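Lipopolysaccharide biosynthesis protein wbpB (Thermus thermophilus, PDB 3O9Z) probably acts as an NAD-dependent sugar dehydrogenase in the biosynthesis of 2,3-diacetamido-2,3-dideoxy-D-mannuronic acid, a lipopolysaccharide sugar, and binds NAD and 2-oxoglutarate. Local coordinates at residues L20-L30 and G41-E49; L192-E203 and Y215-W225. All coordinates share one frame; numbering follows the deposited sequence.

Interaction 1: L20-L30 and G41-E49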
loop_
_atom_site.group_PDB
_atom_site.type_symbol
_atom_site.label_atom_id
_atom_site.label_comp_id
_atom_site.label_asym_id
_atom_site.label_seq_id
_atom_site.Cartn_x
_atom_site.Cartn_y
_atom_site.Cartn_z
ATOM N N LEU A 20 -3.978 -1.621 23.503
ATOM C CA LEU A 20 -5.152 -0.809 23.829
ATOM C C LEU A 20 -5.696 -1.245 25.159
ATOM O O LEU A 20 -6.010 -0.379 25.985
ATOM C CB LEU A 20 -6.253 -1.021 22.792
ATOM C CG LEU A 20 -5.944 -0.474 21.404
ATOM C CD1 LEU A 20 -7.080 -0.756 20.385
ATOM C CD2 LEU A 20 -5.611 1.023 21.408
ATOM N N LYS A 21 -5.783 -2.557 25.385
ATOM C CA LYS A 21 -6.228 -3.069 26.676
ATOM C C LYS A 21 -5.262 -2.613 27.792
ATOM O O LYS A 21 -5.715 -2.190 28.875
ATOM C CB LYS A 21 -6.420 -4.587 26.602
ATOM C CG LYS A 21 -6.794 -5.263 27.912
ATOM C CD LYS A 21 -6.401 -6.725 27.839
ATOM C CE LYS A 21 -7.630 -7.592 27.909
ATOM N NZ LYS A 21 -7.732 -8.118 29.297
ATOM N N ALA A 22 -3.949 -2.647 27.560
ATOM C CA ALA A 22 -2.990 -2.251 28.604
ATOM C C ALA A 22 -3.116 -0.766 28.950
ATOM O O ALA A 22 -3.049 -0.369 30.120
ATOM C CB ALA A 22 -1.535 -2.536 28.154
ATOM N N ILE A 23 -3.194 0.085 27.937
ATOM C CA ILE A 23 -3.329 1.518 28.177
ATOM C C ILE A 23 -4.581 1.789 28.991
ATOM O O ILE A 23 -4.538 2.584 29.931
ATOM C CB ILE A 23 -3.387 2.288 26.838
ATOM C CG1 ILE A 23 -2.026 2.221 26.155
ATOM C CG2 ILE A 23 -3.795 3.769 27.049
ATOM C CD1 ILE A 23 -2.025 2.678 24.694
ATOM N N LYS A 24 -5.686 1.162 28.607
ATOM C CA LYS A 24 -6.928 1.209 29.380
ATOM C C LYS A 24 -6.657 0.840 30.847
ATOM O O LYS A 24 -6.871 1.653 31.764
ATOM C CB LYS A 24 -7.938 0.248 28.752
ATOM C CG LYS A 24 -9.157 -0.074 29.583
ATOM C CD LYS A 24 -10.319 0.719 29.037
ATOM C CE LYS A 24 -9.899 2.152 28.750
ATOM N NZ LYS A 24 -10.541 2.626 27.497
ATOM N N GLU A 25 -6.180 -0.390 31.043
ATOM C CA GLU A 25 -6.058 -0.998 32.363
ATOM C C GLU A 25 -5.047 -0.257 33.246
ATOM O O GLU A 25 -5.168 -0.283 34.461
ATOM C CB GLU A 25 -5.757 -2.504 32.246
ATOM C CG GLU A 25 -6.891 -3.269 31.585
ATOM C CD GLU A 25 -6.743 -4.783 31.559
ATOM O OE1 GLU A 25 -5.609 -5.310 31.636
ATOM O OE2 GLU A 25 -7.777 -5.459 31.380
ATOM N N VAL A 26 -4.091 0.473 32.690
ATOM C CA VAL A 26 -3.234 1.296 33.541
ATOM C C VAL A 26 -3.736 2.741 33.745
ATOM O O VAL A 26 -3.020 3.574 34.306
ATOM C CB VAL A 26 -1.773 1.320 33.061
ATOM C CG1 VAL A 26 -1.154 -0.087 33.059
ATOM C CG2 VAL A 26 -1.621 2.028 31.701
ATOM N N GLY A 27 -4.931 3.050 33.244
ATOM C CA GLY A 27 -5.534 4.389 33.380
ATOM C C GLY A 27 -4.948 5.469 32.497
ATOM O O GLY A 27 -5.003 6.664 32.821
ATOM N N GLY A 28 -4.402 5.051 31.354
ATOM C CA GLY A 28 -3.775 5.985 30.424
ATOM C C GLY A 28 -4.828 6.491 29.447
ATOM O O GLY A 28 -5.911 5.959 29.429
ATOM N N VAL A 29 -4.457 7.458 28.622
ATOM C CA VAL A 29 -5.354 7.826 27.527
ATOM C C VAL A 29 -4.583 7.712 26.224
ATOM O O VAL A 29 -3.454 8.185 26.115
ATOM C CB VAL A 29 -5.920 9.252 27.756
ATOM C CG1 VAL A 29 -4.803 10.252 27.838
ATOM C CG2 VAL A 29 -6.902 9.592 26.616
ATOM N N LEU A 30 -5.262 7.147 25.210
ATOM C CA LEU A 30 -4.717 7.102 23.875
ATOM C C LEU A 30 -5.082 8.429 23.220
ATOM O O LEU A 30 -6.267 8.662 22.922
ATOM C CB LEU A 30 -5.309 5.907 23.122
ATOM C CG LEU A 30 -4.765 5.804 21.698
ATOM C CD1 LEU A 30 -3.234 5.554 21.711
ATOM C CD2 LEU A 30 -5.510 4.726 20.870
ATOM N N GLY A 41 -10.946 -0.120 12.977
ATOM C CA GLY A 41 -12.231 0.173 13.652
ATOM C C GLY A 41 -12.436 -0.330 15.075
ATOM O O GLY A 41 -13.255 0.184 15.847
ATOM N N LEU A 42 -11.668 -1.344 15.464
ATOM C CA LEU A 42 -11.676 -1.804 16.835
ATOM C C LEU A 42 -11.392 -0.698 17.843
ATOM O O LEU A 42 -11.811 -0.793 18.988
ATOM C CB LEU A 42 -10.643 -2.915 17.059
ATOM C CG LEU A 42 -11.138 -4.214 17.681
ATOM C CD1 LEU A 42 -9.916 -4.998 18.185
ATOM C CD2 LEU A 42 -12.144 -3.984 18.794
ATOM N N VAL A 43 -10.666 0.329 17.429
ATOM C CA VAL A 43 -10.180 1.350 18.361
ATOM C C VAL A 43 -11.342 2.114 19.022
ATOM O O VAL A 43 -11.235 2.566 20.170
ATOM C CB VAL A 43 -9.191 2.328 17.679
ATOM C CG1 VAL A 43 -9.867 3.244 16.630
ATOM C CG2 VAL A 43 -8.532 3.255 18.714
ATOM N N ASP A 44 -12.483 2.222 18.340
ATOM C CA ASP A 44 -13.601 2.940 18.946
ATOM C C ASP A 44 -14.172 2.241 20.174
ATOM O O ASP A 44 -14.786 2.901 21.003
ATOM C CB ASP A 44 -14.739 3.153 17.943
ATOM C CG ASP A 44 -14.430 4.207 16.916
ATOM O OD1 ASP A 44 -13.433 4.927 17.084
ATOM O OD2 ASP A 44 -15.184 4.385 15.923
ATOM N N SER A 45 -13.961 0.939 20.313
ATOM C CA SER A 45 -14.451 0.250 21.502
ATOM C C SER A 45 -13.550 0.512 22.709
ATOM O O SER A 45 -13.917 0.133 23.818
ATOM C CB SER A 45 -14.581 -1.253 21.243
ATOM O OG SER A 45 -13.299 -1.811 21.025
ATOM N N PHE A 46 -12.409 1.167 22.502
ATOM C CA PHE A 46 -11.488 1.485 23.603
ATOM C C PHE A 46 -11.361 2.988 23.831
ATOM O O PHE A 46 -11.453 3.477 24.969
ATOM C CB PHE A 46 -10.070 0.936 23.326
ATOM C CG PHE A 46 -9.968 -0.570 23.356
ATOM C CD1 PHE A 46 -9.630 -1.246 24.527
ATOM C CD2 PHE A 46 -10.229 -1.299 22.211
ATOM C CE1 PHE A 46 -9.536 -2.620 24.534
ATOM C CE2 PHE A 46 -10.150 -2.681 22.208
ATOM C CZ PHE A 46 -9.804 -3.339 23.379
ATOM N N PHE A 47 -11.021 3.709 22.765
ATOM C CA PHE A 47 -10.703 5.125 22.837
ATOM C C PHE A 47 -11.358 5.833 21.664
ATOM O O PHE A 47 -10.694 6.201 20.688
ATOM C CB PHE A 47 -9.173 5.370 22.845
ATOM C CG PHE A 47 -8.497 4.870 24.094
ATOM C CD1 PHE A 47 -8.587 5.611 25.260
ATOM C CD2 PHE A 47 -7.848 3.637 24.100
ATOM C CE1 PHE A 47 -7.985 5.126 26.439
ATOM C CE2 PHE A 47 -7.254 3.150 25.255
ATOM C CZ PHE A 47 -7.323 3.894 26.429
ATOM N N PRO A 48 -12.679 6.054 21.782
ATOM C CA PRO A 48 -13.443 6.584 20.657
ATOM C C PRO A 48 -13.161 8.041 20.292
ATOM O O PRO A 48 -13.645 8.488 19.258
ATOM C CB PRO A 48 -14.897 6.432 21.127
ATOM C CG PRO A 48 -14.829 6.479 22.613
ATOM C CD PRO A 48 -13.536 5.730 22.934
ATOM N N GLU A 49 -12.306 8.757 21.028
ATOM C CA GLU A 49 -11.934 10.149 20.716
ATOM C C GLU A 49 -10.475 10.369 20.250
ATOM O O GLU A 49 -10.025 11.476 19.918
ATOM C CB GLU A 49 -12.305 11.065 21.903
ATOM C CG GLU A 49 -13.813 11.345 21.924
ATOM C CD GLU A 49 -14.343 12.039 23.165
ATOM O OE1 GLU A 49 -13.553 12.421 24.054
ATOM O OE2 GLU A 49 -15.582 12.183 23.251
#

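Interaction 2: L192-E203 and Y215-W225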
loop_
_atom_site.group_PDB
_atom_site.type_symbol
_atom_site.label_atom_id
_atom_site.label_comp_id
_atom_site.label_asym_id
_atom_site.label_seq_id
_atom_site.Cartn_x
_atom_site.Cartn_y
_atom_site.Cartn_z
ATOM N N LEU A 192 17.058 -16.181 28.229
ATOM C CA LEU A 192 18.328 -16.809 28.596
ATOM C C LEU A 192 19.353 -15.790 29.063
ATOM O O LEU A 192 20.101 -16.089 30.001
ATOM C CB LEU A 192 18.900 -17.579 27.416
ATOM C CG LEU A 192 18.041 -18.790 27.015
ATOM C CD1 LEU A 192 18.502 -19.316 25.644
ATOM C CD2 LEU A 192 18.003 -19.934 28.075
ATOM N N ALA A 193 19.411 -14.605 28.458
ATOM C CA ALA A 193 20.329 -13.560 28.902
ATOM C C ALA A 193 19.945 -13.093 30.299
ATOM O O ALA A 193 20.813 -12.842 31.158
ATOM C CB ALA A 193 20.349 -12.382 27.878
ATOM N N TRP A 194 18.656 -12.894 30.520
ATOM C CA TRP A 194 18.143 -12.496 31.839
ATOM C C TRP A 194 18.497 -13.510 32.936
ATOM O O TRP A 194 18.950 -13.121 34.028
ATOM C CB TRP A 194 16.622 -12.335 31.714
ATOM C CG TRP A 194 15.863 -11.940 32.926
ATOM C CD1 TRP A 194 16.034 -10.804 33.674
ATOM C CD2 TRP A 194 14.692 -12.597 33.430
ATOM N NE1 TRP A 194 15.055 -10.759 34.647
ATOM C CE2 TRP A 194 14.199 -11.819 34.492
ATOM C CE3 TRP A 194 13.983 -13.740 33.047
ATOM C CZ2 TRP A 194 13.075 -12.197 35.236
ATOM C CZ3 TRP A 194 12.851 -14.107 33.772
ATOM C CH2 TRP A 194 12.411 -13.332 34.856
ATOM N N LEU A 195 18.336 -14.805 32.654
ATOM C CA LEU A 195 18.659 -15.831 33.639
ATOM C C LEU A 195 20.159 -16.087 33.774
ATOM O O LEU A 195 20.628 -16.310 34.897
ATOM C CB LEU A 195 17.984 -17.141 33.262
ATOM C CG LEU A 195 16.448 -17.128 33.211
ATOM C CD1 LEU A 195 15.958 -18.481 32.679
ATOM C CD2 LEU A 195 15.877 -16.859 34.620
ATOM N N PHE A 196 20.887 -16.051 32.672
ATOM C CA PHE A 196 22.216 -16.667 32.614
ATOM C C PHE A 196 23.328 -15.757 32.124
ATOM O O PHE A 196 24.487 -16.176 32.027
ATOM C CB PHE A 196 22.199 -17.940 31.766
ATOM C CG PHE A 196 21.210 -18.975 32.214
ATOM C CD1 PHE A 196 21.283 -19.510 33.494
ATOM C CD2 PHE A 196 20.217 -19.425 31.359
ATOM C CE1 PHE A 196 20.384 -20.501 33.900
ATOM C CE2 PHE A 196 19.328 -20.395 31.732
ATOM C CZ PHE A 196 19.392 -20.942 33.020
ATOM N N GLY A 197 23.016 -14.513 31.795
ATOM C CA GLY A 197 24.065 -13.596 31.357
ATOM C C GLY A 197 24.525 -13.593 29.922
ATOM O O GLY A 197 23.795 -13.993 29.020
ATOM N N ARG A 198 25.747 -13.122 29.696
ATOM C CA ARG A 198 26.226 -12.792 28.375
ATOM C C ARG A 198 26.662 -14.070 27.669
ATOM O O ARG A 198 27.197 -15.007 28.301
ATOM C CB ARG A 198 27.449 -11.874 28.502
ATOM C CG ARG A 198 28.009 -11.341 27.176
ATOM C CD ARG A 198 29.372 -10.619 27.346
ATOM N NE ARG A 198 29.892 -10.154 26.062
ATOM C CZ ARG A 198 29.585 -8.981 25.517
ATOM N NH1 ARG A 198 28.774 -8.140 26.144
ATOM N NH2 ARG A 198 30.093 -8.638 24.340
ATOM N N ALA A 199 26.511 -14.099 26.355
ATOM C CA ALA A 199 26.946 -15.223 25.573
ATOM C C ALA A 199 28.428 -15.139 25.223
ATOM O O ALA A 199 28.886 -14.259 24.469
ATOM C CB ALA A 199 26.095 -15.373 24.296
ATOM N N LEU A 200 29.179 -16.109 25.722
ATOM C CA LEU A 200 30.602 -16.192 25.394
ATOM C C LEU A 200 30.861 -16.849 24.057
ATOM O O LEU A 200 31.859 -16.573 23.400
ATOM C CB LEU A 200 31.276 -17.002 26.519
ATOM C CG LEU A 200 30.970 -16.567 27.955
ATOM C CD1 LEU A 200 31.769 -17.459 28.911
ATOM C CD2 LEU A 200 31.364 -15.103 28.165
ATOM N N HIS A 201 29.961 -17.725 23.626
ATOM C CA HIS A 201 30.144 -18.469 22.391
ATOM C C HIS A 201 28.767 -18.755 21.826
ATOM O O HIS A 201 27.841 -19.078 22.564
ATOM C CB HIS A 201 30.891 -19.784 22.673
ATOM C CG HIS A 201 30.995 -20.706 21.497
ATOM N ND1 HIS A 201 31.735 -20.410 20.372
ATOM C CD2 HIS A 201 30.535 -21.967 21.319
ATOM C CE1 HIS A 201 31.688 -21.428 19.531
ATOM N NE2 HIS A 201 30.967 -22.387 20.084
ATOM N N VAL A 202 28.614 -18.567 20.521
ATOM C CA VAL A 202 27.336 -18.845 19.860
ATOM C C VAL A 202 27.555 -19.745 18.651
ATOM O O VAL A 202 28.539 -19.548 17.910
ATOM C CB VAL A 202 26.729 -17.537 19.301
ATOM C CG1 VAL A 202 25.412 -17.852 18.564
ATOM C CG2 VAL A 202 26.448 -16.582 20.435
ATOM N N GLU A 203 26.713 -20.761 18.465
ATOM C CA GLU A 203 26.752 -21.630 17.278
ATOM C C GLU A 203 25.356 -21.743 16.679
ATOM O O GLU A 203 24.367 -21.773 17.407
ATOM C CB GLU A 203 27.144 -23.085 17.610
ATOM C CG GLU A 203 28.454 -23.175 18.318
ATOM C CD GLU A 203 28.864 -24.570 18.711
ATOM O OE1 GLU A 203 28.189 -25.590 18.445
ATOM O OE2 GLU A 203 29.918 -24.641 19.364
ATOM N N TYR A 215 23.483 -23.636 19.667
ATOM C CA TYR A 215 24.055 -23.794 21.017
ATOM C C TYR A 215 24.580 -22.452 21.483
ATOM O O TYR A 215 25.092 -21.662 20.663
ATOM C CB TYR A 215 25.211 -24.799 20.921
ATOM C CG TYR A 215 26.010 -25.019 22.192
ATOM C CD1 TYR A 215 25.488 -25.849 23.198
ATOM C CD2 TYR A 215 27.210 -24.362 22.390
ATOM C CE1 TYR A 215 26.185 -26.040 24.356
ATOM C CE2 TYR A 215 27.928 -24.581 23.588
ATOM C CZ TYR A 215 27.385 -25.413 24.526
ATOM O OH TYR A 215 28.147 -25.619 25.674
ATOM N N LEU A 216 24.470 -22.152 22.768
ATOM C CA LEU A 216 25.088 -20.987 23.370
ATOM C C LEU A 216 25.899 -21.442 24.562
ATOM O O LEU A 216 25.428 -22.254 25.345
ATOM C CB LEU A 216 24.061 -19.999 23.935
ATOM C CG LEU A 216 22.968 -19.586 22.945
ATOM C CD1 LEU A 216 21.758 -18.989 23.656
ATOM C CD2 LEU A 216 23.607 -18.511 22.027
ATOM N N GLU A 217 27.041 -20.813 24.769
ATOM C CA GLU A 217 27.691 -20.851 26.079
ATOM C C GLU A 217 27.508 -19.490 26.711
ATOM O O GLU A 217 28.055 -18.506 26.195
ATOM C CB GLU A 217 29.182 -21.170 25.915
ATOM C CG GLU A 217 29.876 -21.267 27.297
ATOM C CD GLU A 217 31.399 -21.188 27.234
ATOM O OE1 GLU A 217 31.980 -20.948 26.160
ATOM O OE2 GLU A 217 32.021 -21.356 28.297
ATOM N N LEU A 218 26.752 -19.435 27.802
ATOM C CA LEU A 218 26.506 -18.188 28.530
ATOM C C LEU A 218 27.271 -18.219 29.848
ATOM O O LEU A 218 27.706 -19.300 30.301
ATOM C CB LEU A 218 25.016 -18.029 28.849
ATOM C CG LEU A 218 24.098 -18.248 27.622
ATOM C CD1 LEU A 218 22.625 -18.228 28.031
ATOM C CD2 LEU A 218 24.429 -17.331 26.449
ATOM N N GLU A 219 27.432 -17.058 30.462
ATOM C CA GLU A 219 28.113 -17.003 31.765
ATOM C C GLU A 219 27.545 -18.039 32.723
ATOM O O GLU A 219 28.337 -18.740 33.395
ATOM C CB GLU A 219 27.941 -15.615 32.369
ATOM C CG GLU A 219 28.794 -14.588 31.636
ATOM C CD GLU A 219 28.530 -13.179 32.159
ATOM O OE1 GLU A 219 27.411 -12.650 31.974
ATOM O OE2 GLU A 219 29.420 -12.603 32.830
ATOM N N GLY A 220 26.228 -18.240 32.762
ATOM C CA GLY A 220 25.602 -19.116 33.748
ATOM C C GLY A 220 25.022 -20.404 33.210
ATOM O O GLY A 220 24.333 -21.115 33.936
ATOM N N ALA A 221 25.224 -20.712 31.930
ATOM C CA ALA A 221 24.618 -21.924 31.369
ATOM C C ALA A 221 25.215 -22.324 30.047
ATOM O O ALA A 221 25.662 -21.484 29.271
ATOM C CB ALA A 221 23.106 -21.710 31.127
ATOM N N ARG A 222 25.105 -23.608 29.730
ATOM C CA ARG A 222 25.321 -24.102 28.367
ATOM C C ARG A 222 23.946 -24.467 27.842
ATOM O O ARG A 222 23.202 -25.189 28.489
ATOM C CB ARG A 222 26.195 -25.375 28.414
ATOM C CG ARG A 222 27.614 -25.049 28.928
ATOM C CD ARG A 222 28.383 -26.370 29.255
ATOM N NE ARG A 222 27.835 -27.046 30.435
ATOM C CZ ARG A 222 28.224 -26.755 31.676
ATOM N NH1 ARG A 222 27.685 -27.429 32.681
ATOM N NH2 ARG A 222 29.147 -25.842 31.918
ATOM N N VAL A 223 23.556 -23.949 26.680
ATOM C CA VAL A 223 22.173 -24.073 26.223
ATOM C C VAL A 223 22.090 -24.679 24.851
ATOM O O VAL A 223 22.727 -24.169 23.928
ATOM C CB VAL A 223 21.488 -22.675 26.153
ATOM C CG1 VAL A 223 19.960 -22.812 25.859
ATOM C CG2 VAL A 223 21.719 -21.907 27.469
ATOM N N ARG A 224 21.330 -25.753 24.669
ATOM C CA ARG A 224 21.028 -26.260 23.317
ATOM C C ARG A 224 19.638 -25.726 23.018
ATOM O O ARG A 224 18.725 -25.907 23.844
ATOM C CB ARG A 224 21.032 -27.785 23.309
ATOM C CG ARG A 224 22.428 -28.343 23.607
ATOM C CD ARG A 224 22.404 -29.854 23.622
ATOM N NE ARG A 224 21.808 -30.381 24.839
ATOM C CZ ARG A 224 21.359 -31.630 24.941
ATOM N NH1 ARG A 224 20.849 -32.088 26.097
ATOM N NH2 ARG A 224 21.325 -32.380 23.846
ATOM N N TRP A 225 19.442 -25.065 21.872
ATOM C CA TRP A 225 18.161 -24.427 21.564
ATOM C C TRP A 225 17.609 -24.841 20.215
ATOM O O TRP A 225 18.350 -25.153 19.294
ATOM C CB TRP A 225 18.248 -22.901 21.722
ATOM C CG TRP A 225 19.300 -22.226 20.856
ATOM C CD1 TRP A 225 20.601 -21.913 21.215
ATOM C CD2 TRP A 225 19.139 -21.777 19.518
ATOM N NE1 TRP A 225 21.245 -21.281 20.169
ATOM C CE2 TRP A 225 20.357 -21.174 19.126
ATOM C CE3 TRP A 225 18.049 -21.750 18.632
ATOM C CZ2 TRP A 225 20.566 -20.611 17.871
ATOM C CZ3 TRP A 225 18.276 -21.183 17.379
ATOM C CH2 TRP A 225 19.511 -20.633 17.001
#

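Interaction 1: L20-L30 and G41-E49
Phe47 reaches from the loop 41-49 into the angle between helix 20-25 and the strand that starts at Val29, and each part of its side chain meets something different. Phe47 CB lies 3.9 Å from Leu30 CB. With CG anti to its own carbonyl carbon (chi1 -67°), the ring slides over that same methylene, 3.5 Å from Phe47 CG, in a CH-pi contact offset toward the rim. CE1 nears the backbone N of Leu30, CE2 has Leu20 O at its edge, and the far corner, Phe47 CZ, meets Ile23 CG2 at 3.6 Å. The opposite face carries a cation-pi contact: Lys24, its chain bent, brings NZ to 3.9 Å from the centroid of the Phe47 ring, so an aliphatic and a charged group sandwich one ring. Phe46 takes Leu20 CB over its centre, 3.8 Å from the centroid, while Leu20 CD1 touches Phe46 CD2. Leu30 CD2 also touches Val43 CG2 of the 3-10 turn. Helix 16-25 ends in a Schellman motif with Gly27 as C-prime, and the chain then enters strand 29-34: this is the first beta-alpha-beta crossover of the NAD-binding Rossmann fold, here covered by the loop that follows its second strand.

Interaction 2: L192-E203 and Y215-W225
Leu218 and Ala199 form the first bridge of an antiparallel beta hairpin, strands 199-207 and 211-218, at the edge of the sheet of the C-terminal alpha/beta domain. Backbone bonds set its register. Glu203 and Tyr215 are a hydrogen-bonded pair, as are His201 and Glu217, but a classic beta bulge follows: Glu217 O accepts from both Leu200 N, at 2.7 Å, and His201 N, at 3.3 Å. Where helix 186-196 ends, Phe196 O takes Gly220 N on a lone pair, tying the helix to the type I turn 218-221.

Apolar contacts fill the face toward the helix. Leu218 CD1 touches the CB atoms of Leu192 and Phe196, while its CD2 is pressed to 3.4 Å from Ala199 CB, tighter than usual. Leu192 CD1 meets Val223 CG1 tip to tip. The Phe196 ring is sandwiched, with Ala221 CB 3.6 Å from its centroid and Leu195 CB over the opposite face; replacing Phe196 by alanine is likely to open a gap between Ala221 and Leu195, leaving both CB atoms without the ring they pack on.

Polar side chains take the other face and the turn. His201 NE2 donates in its ring plane to the anti lone pair of Glu203 OE2, at 2.6 Å. Beside the turn, Glu219 CG lies anti to its carbonyl carbon (chi1 -73°), and the extended chain carries OE1 back to Arg198 N, whose N-H meets it almost straight, at 176°.

How the interactions relate
One chain offers two kinds of long-range contact: a loop packed on a helix and strand, and a hairpin paired by its backbone and packed on a helix. Interaction 1 belongs to the Rossmann domain and interaction 2 to the C-terminal alpha/beta domain, their centres 39 Å apart. Both are partly buried: Leu20 and Leu30 are buried in interaction 1 while Lys24 is exposed; in interaction 2 the leucines facing the helix are buried, His201 and Glu219 exposed. Two phenylalanines against leucines and a lysine hold the first, whereas the second adds a backbone ladder to an apolar layer, mostly leucine, valine and phenylalanine. A second subunit packs on the loop 41-49; helix 281-294 covers part of interaction 2.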